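Local coordinates for microcin B17-processing protein McbC (Escherichia coli, PDB 6GRI) that serves as the FMN-dependent oxidoreductase of the microcin synthetase, oxidising azolines to the azoles that turn the McbA precursor into active microcin B17, at the interface of chains A and B. Sequence-based numbering; all coordinates share one arbitrary frame. Chains: chain A/B, Microcin B17-processing protein McbC.

The interface of chains A and B. Residues chain A 82, 218-219, 222, 234; chain B 119-121, 216, 220.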
# COMPACT_ATOMS: atom_id res chain seq x y z
N ARG A 82 -8.19 8.81 37.62
CA ARG A 82 -7.20 9.55 36.84
C ARG A 82 -7.73 10.97 36.72
O ARG A 82 -8.92 11.15 36.45
CB ARG A 82 -7.04 8.93 35.45
CG ARG A 82 -6.06 9.64 34.51
CD ARG A 82 -5.95 8.90 33.18
NE ARG A 82 -7.25 8.80 32.50
CZ ARG A 82 -7.77 9.70 31.67
NH1 ARG A 82 -7.11 10.82 31.34
NH2 ARG A 82 -8.97 9.48 31.13
N TYR A 218 3.59 6.57 27.59
CA TYR A 218 2.83 7.77 27.95
C TYR A 218 1.85 7.54 29.07
O TYR A 218 1.48 8.49 29.76
CB TYR A 218 2.19 8.50 26.74
CG TYR A 218 0.94 7.92 26.07
CD1 TYR A 218 -0.22 7.61 26.79
CD2 TYR A 218 0.89 7.78 24.67
CE1 TYR A 218 -1.36 7.13 26.17
CE2 TYR A 218 -0.25 7.29 24.04
CZ TYR A 218 -1.36 6.96 24.79
OH TYR A 218 -2.50 6.47 24.20
N GLN A 219 1.41 6.29 29.26
CA GLN A 219 0.50 5.95 30.36
C GLN A 219 1.25 5.92 31.69
O GLN A 219 0.74 6.45 32.68
CB GLN A 219 -0.22 4.61 30.11
CG GLN A 219 -1.21 4.15 31.17
CD GLN A 219 -2.39 5.09 31.41
OE1 GLN A 219 -2.64 6.01 30.63
NE2 GLN A 219 -3.11 4.85 32.49
N VAL A 222 1.41 9.42 32.38
CA VAL A 222 0.08 9.82 32.89
C VAL A 222 -0.03 9.50 34.37
O VAL A 222 -0.31 10.38 35.17
CB VAL A 222 -1.08 9.15 32.10
CG1 VAL A 222 -2.37 9.10 32.90
CG2 VAL A 222 -1.32 9.87 30.78
N VAL A 234 -1.88 14.07 26.63
CA VAL A 234 -1.45 13.44 25.38
C VAL A 234 -2.04 14.25 24.23
O VAL A 234 -3.18 14.70 24.32
CB VAL A 234 -1.92 11.98 25.29
CG1 VAL A 234 -1.65 11.42 23.91
CG2 VAL A 234 -1.22 11.14 26.34
N PRO B 119 -9.46 5.04 33.50
CA PRO B 119 -8.11 5.30 34.00
C PRO B 119 -6.99 5.28 32.93
O PRO B 119 -5.83 5.04 33.25
CB PRO B 119 -7.92 4.18 35.02
CG PRO B 119 -8.68 3.04 34.47
CD PRO B 119 -9.78 3.61 33.62
N TYR B 120 -7.34 5.51 31.67
CA TYR B 120 -6.38 5.77 30.61
C TYR B 120 -7.05 6.71 29.61
O TYR B 120 -8.28 6.72 29.51
CB TYR B 120 -5.92 4.47 29.93
CG TYR B 120 -7.04 3.66 29.30
CD1 TYR B 120 -7.87 2.84 30.07
CD2 TYR B 120 -7.27 3.69 27.92
CE1 TYR B 120 -8.89 2.09 29.50
CE2 TYR B 120 -8.28 2.95 27.34
CZ TYR B 120 -9.10 2.16 28.13
OH TYR B 120 -10.10 1.42 27.56
N PRO B 121 -6.27 7.53 28.90
CA PRO B 121 -6.87 8.46 27.95
C PRO B 121 -6.96 7.88 26.53
O PRO B 121 -6.26 6.91 26.18
CB PRO B 121 -5.92 9.65 28.00
CG PRO B 121 -4.58 9.03 28.28
CD PRO B 121 -4.81 7.72 28.97
N SER B 216 -1.42 1.53 26.48
CA SER B 216 -1.83 2.18 27.74
C SER B 216 -2.66 1.20 28.56
O SER B 216 -2.51 1.11 29.78
CB SER B 216 -2.60 3.49 27.50
OG SER B 216 -3.93 3.29 27.04
N ASN B 220 -1.52 -0.54 32.21
CA ASN B 220 -2.39 -0.51 33.41
C ASN B 220 -2.58 -1.92 33.94
O ASN B 220 -2.47 -2.14 35.13
CB ASN B 220 -3.76 0.12 33.13
CG ASN B 220 -3.74 1.64 33.18
OD1 ASN B 220 -2.68 2.28 33.16
ND2 ASN B 220 -4.93 2.23 33.24
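A:Gln219 reaches across to B:Asn220 and B:Pro119, its amide tip between the helix and the loop of chain B. Its NE2 donates to the side-chain carbonyl OD1 of B:Asn220 at 2.7 Å. The same nitrogen donates to the backbone O of B:Pro119 at 2.8 Å, lying in that carbonyl's plane. Both bonds are bent at the hydrogen. The two side chains cross at about a right angle, and the amide planes of A:Gln219 and B:Asn220 are 58° apart. A:Gln219 has CG anti to its backbone N (chi1 -179°), then bends at chi2, which turns the amide toward the B:Pro119 carbonyl. Its CB packs on CB of B:Ser216 at 3.7 Å. CD lies 3.9 Å from CB of B:Tyr120, and OE1 faces the B:Pro121 ring.

A:Arg82 covers the loop from another side. One face of its guanidinium lies over the peptide link between B:Tyr120 and B:Pro121, with the proline N above the centre of the group. NH1 reaches CB of B:Pro121 at 3.7 Å. CG of B:Pro121 meets CG2 of A:Val222 at 4.2 Å.

In the second shell, B:Asn220 ND2 donates to B:Pro119 O at 2.9 Å, approaching from above the carbonyl plane. That oxygen thus accepts from both chains, and the bond probably helps to set which way the B:Asn220 amide is turned. CG2 of A:Val234 rests over one face of the A:Tyr218 ring, whose CE1 comes near CB of B:Ser216.

The site is part of a two-fold interface between the McbC chains, probably the dimer contact usual for nitroreductase-family proteins. Helix 204-228 of each chain meets its partner here, with strand 231-235 of chain A behind and the B:Pro119 to B:Pro121 loop alongside.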